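Local coordinates for hypothetical protein VC0802 (Vibrio cholerae, PDB 1ZVP), which is of unknown function but carries two ACT-type domains, small modules that often bind regulatory ligands, and may be a transport protein, at residues 86-89 with 90-93; 8-11 with 12-15; 117-120 with 121-124; 54-57 with 58-61. All coordinates share one frame; numbering follows the deposited sequence.

Interaction 1. Residues 86-89 with 90-93; sequences GLTA and AFAT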
ATOM      1  N   GLY D  86       4.263  13.098   3.585  1.00 51.88           N
ATOM      2  CA  GLY D  86       2.966  13.763   3.549  1.00 48.43           C
ATOM      3  C   GLY D  86       1.995  13.220   2.515  1.00 46.09           C
ATOM      4  O   GLY D  86       0.795  13.434   2.639  1.00 45.68           O
ATOM      5  N   LEU D  87       2.505  12.519   1.501  1.00 43.76           N
ATOM      6  CA  LEU D  87       1.680  12.074   0.381  1.00 41.54           C
ATOM      7  C   LEU D  87       0.629  11.019   0.746  1.00 40.44           C
ATOM      8  O   LEU D  87      -0.534  11.146   0.358  1.00 40.12           O
ATOM      9  CB  LEU D  87       2.531  11.601  -0.801  1.00 41.37           C
ATOM     10  CG  LEU D  87       1.712  11.477  -2.097  1.00 40.99           C
ATOM     11  CD1 LEU D  87       1.307  12.842  -2.675  1.00 39.61           C
ATOM     12  CD2 LEU D  87       2.453  10.665  -3.118  1.00 40.49           C
ATOM     13  N   THR D  88       1.031   9.995   1.497  1.00 39.01           N
ATOM     14  CA  THR D  88       0.097   8.949   1.915  1.00 37.54           C
ATOM     15  C   THR D  88      -0.962   9.518   2.841  1.00 36.78           C
ATOM     16  O   THR D  88      -2.142   9.200   2.700  1.00 36.35           O
ATOM     17  CB  THR D  88       0.808   7.757   2.562  1.00 37.28           C
ATOM     18  OG1 THR D  88       1.792   7.252   1.649  1.00 38.05           O
ATOM     19  CG2 THR D  88      -0.187   6.655   2.868  1.00 36.64           C
ATOM     20  N   ALA D  89      -0.530  10.364   3.776  1.00 35.96           N
ATOM     21  CA  ALA D  89      -1.437  11.062   4.670  1.00 35.09           C
ATOM     22  C   ALA D  89      -2.454  11.907   3.884  1.00 34.85           C
ATOM     23  O   ALA D  89      -3.651  11.870   4.181  1.00 35.14           O
ATOM     24  CB  ALA D  89      -0.652  11.906   5.655  1.00 34.71           C
ATOM     25  N   ALA D  90      -1.977  12.638   2.872  1.00 34.07           N
ATOM     26  CA  ALA D  90      -2.824  13.486   2.012  1.00 33.38           C
ATOM     27  C   ALA D  90      -3.930  12.715   1.311  1.00 33.08           C
ATOM     28  O   ALA D  90      -5.100  13.032   1.501  1.00 33.41           O
ATOM     29  CB  ALA D  90      -1.982  14.252   0.996  1.00 32.90           C
ATOM     30  N   PHE D  91      -3.574  11.700   0.520  1.00 32.92           N
ATOM     31  CA  PHE D  91      -4.596  10.934  -0.197  1.00 32.45           C
ATOM     32  C   PHE D  91      -5.501  10.087   0.693  1.00 32.72           C
ATOM     33  O   PHE D  91      -6.712  10.032   0.456  1.00 33.18           O
ATOM     34  CB  PHE D  91      -4.071  10.186  -1.444  1.00 32.08           C
ATOM     35  CG  PHE D  91      -3.213   8.985  -1.170  1.00 31.70           C
ATOM     36  CD1 PHE D  91      -1.854   9.019  -1.445  1.00 32.31           C
ATOM     37  CD2 PHE D  91      -3.764   7.791  -0.721  1.00 31.81           C
ATOM     38  CE1 PHE D  91      -1.051   7.894  -1.229  1.00 31.00           C
ATOM     39  CE2 PHE D  91      -2.973   6.677  -0.499  1.00 30.25           C
ATOM     40  CZ  PHE D  91      -1.617   6.725  -0.763  1.00 30.92           C
ATOM     41  N   ALA D  92      -4.919   9.465   1.722  1.00 32.61           N
ATOM     42  CA  ALA D  92      -5.668   8.705   2.709  1.00 32.13           C
ATOM     43  C   ALA D  92      -6.682   9.573   3.453  1.00 32.36           C
ATOM     44  O   ALA D  92      -7.810   9.130   3.707  1.00 32.66           O
ATOM     45  CB  ALA D  92      -4.726   8.018   3.678  1.00 31.61           C
ATOM     46  N   THR D  93      -6.280  10.798   3.800  1.00 32.46           N
ATOM     47  CA  THR D  93      -7.169  11.783   4.430  1.00 32.56           C
ATOM     48  C   THR D  93      -8.317  12.234   3.526  1.00 32.81           C
ATOM     49  O   THR D  93      -9.454  12.346   3.996  1.00 33.16           O
ATOM     50  CB  THR D  93      -6.396  13.031   4.918  1.00 32.32           C
ATOM     51  OG1 THR D  93      -5.456  12.637   5.905  1.00 32.10           O
ATOM     52  CG2 THR D  93      -7.327  14.062   5.541  1.00 32.53           C
TER

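Interaction 2. Residues 8-11 with 12-15; sequences LELL and LQSM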
ATOM      1  N   LEU D   8      -0.220  19.715   5.134  1.00 37.60           N
ATOM      2  CA  LEU D   8      -1.440  20.466   4.877  1.00 37.34           C
ATOM      3  C   LEU D   8      -1.433  20.993   3.449  1.00 37.24           C
ATOM      4  O   LEU D   8      -2.444  20.930   2.751  1.00 37.48           O
ATOM      5  CB  LEU D   8      -1.583  21.605   5.906  1.00 37.53           C
ATOM      6  CG  LEU D   8      -2.830  22.495   6.126  1.00 37.43           C
ATOM      7  CD1 LEU D   8      -2.625  23.943   5.666  1.00 36.58           C
ATOM      8  CD2 LEU D   8      -4.122  21.899   5.560  1.00 36.39           C
ATOM      9  N   GLU D   9      -0.278  21.486   3.010  1.00 37.08           N
ATOM     10  CA  GLU D   9      -0.109  21.987   1.651  1.00 36.99           C
ATOM     11  C   GLU D   9      -0.316  20.905   0.592  1.00 36.63           C
ATOM     12  O   GLU D   9      -0.744  21.203  -0.516  1.00 36.67           O
ATOM     13  CB  GLU D   9       1.261  22.642   1.500  1.00 37.28           C
ATOM     14  CG  GLU D   9       1.311  24.063   2.051  1.00 39.01           C
ATOM     15  CD  GLU D   9       2.685  24.478   2.553  1.00 41.63           C
ATOM     16  OE1 GLU D   9       2.786  25.562   3.167  1.00 43.02           O
ATOM     17  OE2 GLU D   9       3.668  23.730   2.351  1.00 43.15           O
ATOM     18  N   LEU D  10      -0.013  19.660   0.951  1.00 36.45           N
ATOM     19  CA  LEU D  10      -0.235  18.498   0.087  1.00 36.27           C
ATOM     20  C   LEU D  10      -1.694  18.022   0.052  1.00 36.05           C
ATOM     21  O   LEU D  10      -2.186  17.612  -0.998  1.00 36.08           O
ATOM     22  CB  LEU D  10       0.687  17.345   0.498  1.00 36.20           C
ATOM     23  CG  LEU D  10       1.919  17.101  -0.372  1.00 36.56           C
ATOM     24  CD1 LEU D  10       2.760  15.997   0.218  1.00 35.64           C
ATOM     25  CD2 LEU D  10       1.502  16.756  -1.804  1.00 36.64           C
ATOM     26  N   LEU D  11      -2.363  18.078   1.204  1.00 35.83           N
ATOM     27  CA  LEU D  11      -3.793  17.806   1.334  1.00 35.70           C
ATOM     28  C   LEU D  11      -4.637  18.737   0.481  1.00 35.63           C
ATOM     29  O   LEU D  11      -5.663  18.330  -0.053  1.00 35.99           O
ATOM     30  CB  LEU D  11      -4.212  17.994   2.787  1.00 35.69           C
ATOM     31  CG  LEU D  11      -5.297  17.140   3.441  1.00 36.01           C
ATOM     32  CD1 LEU D  11      -6.048  18.018   4.390  1.00 35.68           C
ATOM     33  CD2 LEU D  11      -6.262  16.486   2.473  1.00 35.68           C
ATOM     34  N   LEU D  12      -4.201  19.987   0.362  1.00 35.60           N
ATOM     35  CA  LEU D  12      -4.922  21.022  -0.379  1.00 35.60           C
ATOM     36  C   LEU D  12      -4.704  20.941  -1.890  1.00 36.04           C
ATOM     37  O   LEU D  12      -5.071  21.856  -2.630  1.00 35.99           O
ATOM     38  CB  LEU D  12      -4.511  22.403   0.134  1.00 35.42           C
ATOM     39  CG  LEU D  12      -5.214  23.084   1.313  1.00 35.42           C
ATOM     40  CD1 LEU D  12      -5.751  22.121   2.332  1.00 35.19           C
ATOM     41  CD2 LEU D  12      -4.275  24.072   1.970  1.00 35.39           C
ATOM     42  N   GLN D  13      -4.118  19.839  -2.347  1.00 36.61           N
ATOM     43  CA  GLN D  13      -3.836  19.637  -3.762  1.00 37.26           C
ATOM     44  C   GLN D  13      -4.556  18.432  -4.333  1.00 36.92           C
ATOM     45  O   GLN D  13      -4.901  17.511  -3.607  1.00 37.21           O
ATOM     46  CB  GLN D  13      -2.351  19.431  -3.961  1.00 37.60           C
ATOM     47  CG  GLN D  13      -1.538  20.679  -3.787  1.00 41.47           C
ATOM     48  CD  GLN D  13      -0.090  20.429  -4.129  1.00 46.64           C
ATOM     49  OE1 GLN D  13       0.264  20.289  -5.309  1.00 50.39           O
ATOM     50  NE2 GLN D  13       0.766  20.365  -3.105  1.00 47.02           N
ATOM     51  N   SER D  14      -4.763  18.445  -5.643  1.00 36.67           N
ATOM     52  CA  SER D  14      -5.304  17.306  -6.369  1.00 36.21           C
ATOM     53  C   SER D  14      -4.281  16.172  -6.377  1.00 36.24           C
ATOM     54  O   SER D  14      -3.065  16.422  -6.449  1.00 36.23           O
ATOM     55  CB  SER D  14      -5.656  17.723  -7.801  1.00 35.93           C
ATOM     56  OG  SER D  14      -6.202  16.646  -8.542  1.00 36.23           O
ATOM     57  N   MET D  15      -4.770  14.931  -6.290  1.00 35.94           N
ATOM     58  CA  MET D  15      -3.896  13.756  -6.385  1.00 35.38           C
ATOM     59  C   MET D  15      -3.780  13.287  -7.826  1.00 35.46           C
ATOM     60  O   MET D  15      -3.085  12.307  -8.108  1.00 35.53           O
ATOM     61  CB  MET D  15      -4.344  12.622  -5.461  1.00 34.93           C
ATOM     62  CG  MET D  15      -4.177  12.900  -3.951  1.00 34.24           C
ATOM     63  SD  MET D  15      -2.507  13.286  -3.371  1.00 32.28           S
ATOM     64  CE  MET D  15      -2.537  15.081  -3.301  1.00 32.01           C
TER

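Interaction 3. Residues 117-120 with 121-124; sequences KEKA and QQAL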
ATOM      1  N   LYS D 117     -15.852  -1.036  -5.369  1.00 39.48           N
ATOM      2  CA  LYS D 117     -16.279  -0.712  -6.719  1.00 39.72           C
ATOM      3  C   LYS D 117     -17.385   0.348  -6.749  1.00 40.37           C
ATOM      4  O   LYS D 117     -17.366   1.248  -7.602  1.00 40.04           O
ATOM      5  CB  LYS D 117     -16.717  -1.976  -7.459  1.00 39.60           C
ATOM      6  CG  LYS D 117     -16.917  -1.737  -8.942  1.00 39.78           C
ATOM      7  CD  LYS D 117     -17.751  -2.804  -9.594  1.00 40.04           C
ATOM      8  CE  LYS D 117     -18.031  -2.416 -11.031  1.00 40.16           C
ATOM      9  NZ  LYS D 117     -18.665  -3.536 -11.764  1.00 41.32           N
ATOM     10  N   GLU D 118     -18.333   0.241  -5.811  1.00 41.22           N
ATOM     11  CA  GLU D 118     -19.474   1.169  -5.735  1.00 42.05           C
ATOM     12  C   GLU D 118     -19.064   2.601  -5.403  1.00 41.42           C
ATOM     13  O   GLU D 118     -19.776   3.546  -5.726  1.00 41.72           O
ATOM     14  CB  GLU D 118     -20.541   0.672  -4.744  1.00 42.78           C
ATOM     15  CG  GLU D 118     -21.577  -0.289  -5.381  1.00 46.53           C
ATOM     16  CD  GLU D 118     -23.048  -0.014  -4.957  1.00 51.26           C
ATOM     17  OE1 GLU D 118     -23.484  -0.511  -3.876  1.00 52.52           O
ATOM     18  OE2 GLU D 118     -23.767   0.684  -5.724  1.00 51.54           O
ATOM     19  N   LYS D 119     -17.899   2.746  -4.783  1.00 40.84           N
ATOM     20  CA  LYS D 119     -17.395   4.034  -4.346  1.00 40.28           C
ATOM     21  C   LYS D 119     -16.330   4.625  -5.273  1.00 40.05           C
ATOM     22  O   LYS D 119     -15.682   5.606  -4.924  1.00 40.00           O
ATOM     23  CB  LYS D 119     -16.887   3.918  -2.909  1.00 40.20           C
ATOM     24  CG  LYS D 119     -18.015   3.958  -1.901  1.00 40.25           C
ATOM     25  CD  LYS D 119     -17.546   3.525  -0.544  1.00 41.67           C
ATOM     26  CE  LYS D 119     -18.641   3.730   0.491  1.00 42.96           C
ATOM     27  NZ  LYS D 119     -18.230   3.173   1.812  1.00 44.81           N
ATOM     28  N   ALA D 120     -16.182   4.044  -6.460  1.00 39.96           N
ATOM     29  CA  ALA D 120     -15.145   4.441  -7.418  1.00 40.03           C
ATOM     30  C   ALA D 120     -15.259   5.884  -7.938  1.00 40.07           C
ATOM     31  O   ALA D 120     -14.254   6.601  -8.019  1.00 40.19           O
ATOM     32  CB  ALA D 120     -15.094   3.461  -8.575  1.00 39.92           C
ATOM     33  N   GLN D 121     -16.463   6.314  -8.297  1.00 40.05           N
ATOM     34  CA  GLN D 121     -16.631   7.688  -8.755  1.00 40.22           C
ATOM     35  C   GLN D 121     -16.450   8.698  -7.616  1.00 40.08           C
ATOM     36  O   GLN D 121     -15.867   9.759  -7.831  1.00 40.08           O
ATOM     37  CB  GLN D 121     -17.957   7.886  -9.493  1.00 40.38           C
ATOM     38  CG  GLN D 121     -18.061   7.107 -10.801  1.00 41.33           C
ATOM     39  CD  GLN D 121     -17.001   7.493 -11.811  1.00 42.83           C
ATOM     40  OE1 GLN D 121     -16.697   8.673 -11.982  1.00 44.81           O
ATOM     41  NE2 GLN D 121     -16.436   6.501 -12.494  1.00 42.35           N
ATOM     42  N   GLN D 122     -16.911   8.352  -6.412  1.00 40.16           N
ATOM     43  CA  GLN D 122     -16.741   9.219  -5.238  1.00 40.35           C
ATOM     44  C   GLN D 122     -15.289   9.356  -4.819  1.00 39.62           C
ATOM     45  O   GLN D 122     -14.889  10.416  -4.338  1.00 39.72           O
ATOM     46  CB  GLN D 122     -17.554   8.746  -4.034  1.00 40.66           C
ATOM     47  CG  GLN D 122     -19.052   8.819  -4.211  1.00 44.13           C
ATOM     48  CD  GLN D 122     -19.671   7.449  -4.487  1.00 48.57           C
ATOM     49  OE1 GLN D 122     -20.349   6.881  -3.612  1.00 49.95           O
ATOM     50  NE2 GLN D 122     -19.421   6.897  -5.696  1.00 48.08           N
ATOM     51  N   ALA D 123     -14.519   8.279  -4.983  1.00 38.73           N
ATOM     52  CA  ALA D 123     -13.092   8.287  -4.695  1.00 37.82           C
ATOM     53  C   ALA D 123     -12.324   9.200  -5.650  1.00 37.47           C
ATOM     54  O   ALA D 123     -11.462   9.950  -5.218  1.00 37.10           O
ATOM     55  CB  ALA D 123     -12.538   6.873  -4.710  1.00 37.61           C
ATOM     56  N   LEU D 124     -12.647   9.130  -6.943  1.00 37.64           N
ATOM     57  CA  LEU D 124     -12.164  10.091  -7.938  1.00 37.83           C
ATOM     58  C   LEU D 124     -12.419  11.538  -7.548  1.00 38.42           C
ATOM     59  O   LEU D 124     -11.522  12.375  -7.636  1.00 38.56           O
ATOM     60  CB  LEU D 124     -12.809   9.838  -9.300  1.00 37.50           C
ATOM     61  CG  LEU D 124     -12.295   8.667 -10.126  1.00 37.37           C
ATOM     62  CD1 LEU D 124     -13.016   8.643 -11.472  1.00 36.76           C
ATOM     63  CD2 LEU D 124     -10.772   8.732 -10.306  1.00 36.57           C
TER
HETATM   64  O   HOH W   1     -18.853   4.809  -8.585  1.00 56.45           O

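Interaction 4. Residues 54-57 with 58-61; sequences VLEA and EKAQ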
ATOM      1  N   VAL D  54      -3.722 -10.113  -5.786  1.00 39.07           N
ATOM      2  CA  VAL D  54      -4.745  -9.176  -6.244  1.00 39.20           C
ATOM      3  C   VAL D  54      -4.972  -9.486  -7.714  1.00 39.62           C
ATOM      4  O   VAL D  54      -4.056  -9.418  -8.521  1.00 39.03           O
ATOM      5  CB  VAL D  54      -4.373  -7.671  -6.008  1.00 39.00           C
ATOM      6  CG1 VAL D  54      -5.553  -6.772  -6.316  1.00 38.43           C
ATOM      7  CG2 VAL D  54      -3.935  -7.437  -4.585  1.00 38.00           C
ATOM      8  N   LEU D  55      -6.210  -9.842  -8.033  1.00 40.78           N
ATOM      9  CA  LEU D  55      -6.560 -10.457  -9.298  1.00 42.05           C
ATOM     10  C   LEU D  55      -7.807  -9.824  -9.851  1.00 43.01           C
ATOM     11  O   LEU D  55      -8.655  -9.368  -9.089  1.00 42.87           O
ATOM     12  CB  LEU D  55      -6.879 -11.941  -9.074  1.00 42.07           C
ATOM     13  CG  LEU D  55      -5.792 -12.897  -8.600  1.00 42.34           C
ATOM     14  CD1 LEU D  55      -6.391 -14.007  -7.781  1.00 42.60           C
ATOM     15  CD2 LEU D  55      -5.075 -13.456  -9.801  1.00 43.44           C
ATOM     16  N   GLU D  56      -7.919  -9.821 -11.179  1.00 44.59           N
ATOM     17  CA  GLU D  56      -9.173  -9.540 -11.864  1.00 46.47           C
ATOM     18  C   GLU D  56     -10.280 -10.442 -11.314  1.00 47.25           C
ATOM     19  O   GLU D  56     -10.037 -11.607 -11.009  1.00 47.36           O
ATOM     20  CB  GLU D  56      -9.004  -9.779 -13.361  1.00 46.78           C
ATOM     21  CG  GLU D  56      -8.532  -8.578 -14.144  1.00 49.33           C
ATOM     22  CD  GLU D  56      -9.652  -7.933 -14.958  1.00 53.93           C
ATOM     23  OE1 GLU D  56      -9.436  -7.722 -16.177  1.00 55.25           O
ATOM     24  OE2 GLU D  56     -10.745  -7.648 -14.394  1.00 55.11           O
ATOM     25  N   ALA D  57     -11.489  -9.904 -11.192  1.00 48.56           N
ATOM     26  CA  ALA D  57     -12.600 -10.608 -10.552  1.00 50.00           C
ATOM     27  C   ALA D  57     -12.853 -12.005 -11.120  1.00 51.27           C
ATOM     28  O   ALA D  57     -12.915 -12.978 -10.365  1.00 51.52           O
ATOM     29  CB  ALA D  57     -13.868  -9.772 -10.615  1.00 49.79           C
ATOM     30  N   GLU D  58     -12.988 -12.106 -12.440  1.00 52.80           N
ATOM     31  CA  GLU D  58     -13.322 -13.385 -13.071  1.00 54.43           C
ATOM     32  C   GLU D  58     -12.140 -14.296 -13.390  1.00 54.64           C
ATOM     33  O   GLU D  58     -12.345 -15.449 -13.731  1.00 54.76           O
ATOM     34  CB  GLU D  58     -14.231 -13.203 -14.303  1.00 54.98           C
ATOM     35  CG  GLU D  58     -13.803 -12.121 -15.296  1.00 58.35           C
ATOM     36  CD  GLU D  58     -12.433 -12.380 -15.921  1.00 62.22           C
ATOM     37  OE1 GLU D  58     -12.330 -13.296 -16.780  1.00 63.45           O
ATOM     38  OE2 GLU D  58     -11.465 -11.662 -15.551  1.00 63.45           O
ATOM     39  N   LYS D  59     -10.916 -13.778 -13.286  1.00 55.25           N
ATOM     40  CA  LYS D  59      -9.709 -14.611 -13.311  1.00 55.97           C
ATOM     41  C   LYS D  59      -9.610 -15.400 -12.015  1.00 56.47           C
ATOM     42  O   LYS D  59      -9.150 -16.533 -12.005  1.00 56.57           O
ATOM     43  CB  LYS D  59      -8.449 -13.757 -13.480  1.00 56.01           C
ATOM     44  CG  LYS D  59      -7.651 -13.973 -14.763  1.00 56.95           C
ATOM     45  CD  LYS D  59      -8.332 -13.365 -15.985  1.00 59.66           C
ATOM     46  CE  LYS D  59      -7.338 -12.643 -16.893  1.00 60.79           C
ATOM     47  NZ  LYS D  59      -6.891 -11.352 -16.276  1.00 61.58           N
ATOM     48  N   ALA D  60     -10.039 -14.780 -10.923  1.00 57.38           N
ATOM     49  CA  ALA D  60     -10.024 -15.405  -9.609  1.00 58.38           C
ATOM     50  C   ALA D  60     -11.216 -16.323  -9.459  1.00 59.13           C
ATOM     51  O   ALA D  60     -11.111 -17.398  -8.873  1.00 59.31           O
ATOM     52  CB  ALA D  60     -10.043 -14.345  -8.512  1.00 58.20           C
ATOM     53  N   GLN D  61     -12.352 -15.885  -9.993  1.00 60.19           N
ATOM     54  CA  GLN D  61     -13.614 -16.590  -9.826  1.00 61.21           C
ATOM     55  C   GLN D  61     -13.577 -17.980 -10.482  1.00 61.66           C
ATOM     56  O   GLN D  61     -13.892 -18.986  -9.827  1.00 61.89           O
ATOM     57  CB  GLN D  61     -14.778 -15.719 -10.316  1.00 61.31           C
ATOM     58  CG  GLN D  61     -16.144 -16.366 -10.255  1.00 62.45           C
ATOM     59  CD  GLN D  61     -16.594 -16.850 -11.619  1.00 64.45           C
ATOM     60  OE1 GLN D  61     -16.765 -16.054 -12.552  1.00 65.57           O
ATOM     61  NE2 GLN D  61     -16.788 -18.161 -11.747  1.00 64.75           N
TER
HETATM   62  O   HOH W   2     -13.168  -9.309 -14.068  1.00 51.85           O

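Interaction 1. Residues 86-89 with 90-93
Ala89 and Ala90 meet the other half of this start of helix 87-96 mainly through their backbones. Ala90 N donates to Gly86 O (2.9 Å), the first i to i+4 bond of the helix, with Gly86 at the N-cap. Its methyl comes down near the same acceptor, Ala90 CB lying 3.3 Å from Gly86 O. Ala89 O is gripped twice: Thr93 N donates to it at 2.9 Å and Thr93 OG1 at 2.6 Å, from opposite faces of the carbonyl plane. The hydroxyl reaches it because OG1 is anti to the carbonyl carbon of Thr93 (chi1 -62°), turned back over the preceding turn. Phe91 lies alongside Thr88, with Thr88 CA over one ring face at 4.0 Å from the centroid, a CH-pi contact. Thr88 CG2 touches the far end of that ring, 3.9 Å from Phe91 CZ.

Thr88 OG1 bonds to Ala102 O of the second subunit, and Ala89 packs on Thr93 of that subunit, so this side of the helix faces the dimer interface. Leu87 and Phe91 instead rest on Met15 and on Asp111 of strand 111-116, while Ala90 touches Leu10 of helix 3-11.

Interaction 2. Residues 8-11 with 12-15
Gln13 folds back on the last turn of helix 3-11, and its side chain can be followed atom by atom against the carbonyls of that turn. Gln13 CB sits 3.5 Å from Leu10 O. Gln13 CG, placed anti to the carbonyl carbon of its own residue (chi1 -73°), comes to 3.4 Å from Glu9 O, and the chain runs on extended so that CD stays beside the same oxygen. At the tip, Gln13 NE2 donates to Glu9 O at 3.1 Å with an N-H...O angle of 160°. The acceptor is nearly in the Gln13 amide plane, yet NE2 stands above the Glu9 carbonyl plane rather than on a lone pair. The side-chain amide thus serves a carbonyl of the helix's final turn.

Two backbone bonds accompany it. Leu12 N closes an i to i+4 bond to Leu8 O, and Gln13 N reaches Leu10 O at 3.2 Å as the chain leaves the helix. On another flank the leucine branches cross, with Leu8 CD2 3.6 Å from Leu12 CD1. Met15, bent at its second and third torsions, brings Met15 CE to 3.4 Å from Leu10 O.

Beyond the turn, Leu11 and Met15 pack on helix 87-96, touching Lys94, while backbone bonds join Leu12 to Ala131 and Met15 to Leu127 of helix 120-127. The exit of helix 3-11 is therefore fastened between helix 87-96 and the C-terminal segment.

Interaction 3. Residues 117-120 with 121-124
Ala123 N bonds to Lys119 O at 2.9 Å and Leu124 N to Ala120 O at 3.2 Å, the opening i to i+4 bonds of helix 120-127. Before them, residues 117-118 form a short 3-10 segment, and Ala120 N donates back to Lys117 O at 3.2 Å within the first half. Lys119, at the N-cap position, links this tighter winding to the alpha-helical one. Glu118 O lies just ahead of the helix, close to a water that donates to it and accepts from Gln121 N at 2.8 Å; the water thus bridges a backbone carbonyl and a first-turn amide.

Among the side chains, Gln122 does most of the reaching. Its CG is anti to the carbonyl carbon (chi1 -66°), and the bend at chi2 returns the amide toward the start of the helix. There Gln122 NE2 makes a weak bond to Glu118 O at 3.4 Å, while Gln122 OE1 lies 4.1 Å from Lys119 CG as the two side chains cross. Ala123 CB approaches Lys119 O at 3.4 Å, and Leu124 CG comes to 3.5 Å from Ala120 O.

Ala120 and Ala123 turn their methyls to strand 71-76, touching Ser72 and Ile74, and Leu124 packs on Pro17 and Leu19 of strand 17-19; Lys117 NZ forms a salt bridge to Asp23. Chemically, a single backbone carbonyl, Glu118 O, receives both the water and the weak amide bond, while Gln121 N uses the water as its acceptor. The helix start is consequently held by its main chain and by solvent, with the side-chain bond as a lesser addition.

Interaction 4. Residues 54-57 with 58-61
Leu55 and Ala60 make the close apolar part of this contact: Leu55 CD1 lies 3.7 Å from Ala60 CB, with Leu55 CB not much farther off. Both side chains are buried, Ala60 also touching Val25 and Leu55 touching Cys27 of strand 24-29. The backbone tightens the same turn. Glu56 O, from the N-cap residue, accepts Ala60 N at 3.2 Å, almost in line with its C=O bond, and more weakly Lys59 N; Gln61 N reaches Ala57 O at 3.0 Å.

The other side is polar and much looser. Lys59 bends at its second, third and fourth torsions and brings NZ to 3.9 Å from Glu56 CG, but Lys59 NZ remains 4.4 Å from Glu56 OE1, beyond a salt bridge. Glu56 and Glu58 run side by side, their carboxylate planes 69° apart, and OE2 of Glu56 is 4.2 Å from OE2 of Glu58; these like charges would be expected to repel, an effect the nearby lysine may ease. A water donates to Glu56 OE2 (3.0 Å) and accepts from Glu58 N.

Such a direct passage from strand 50-56 into helix 57-61 is a strand-to-helix junction, consistent with the third strand and second helix of the beta-alpha-beta-beta-alpha-beta order of ACT domains.

Overall arrangement
Interactions 1 and 2 are the only pair among the four in direct contact. Their centres are about 8 Å apart, and Phe91 CB meets Met15 CG at 3.7 Å, while Leu10 CD1 packs at 3.7 Å from Leu87 N; helix 87-96 thus rests against the end of helix 3-11. Interaction 3 stands apart, its centre about 17 Å from that of interaction 1 and about 19 Å from those of interactions 2 and 4. Interaction 4 lies on the opposite side of the chain's centre from interactions 1 and 2, with centres about 28 Å and 33 Å away. Interactions 1 and 3 share the second ACT range; interaction 2 packs against interaction 1 although it falls, with interaction 4, in the first sequence range.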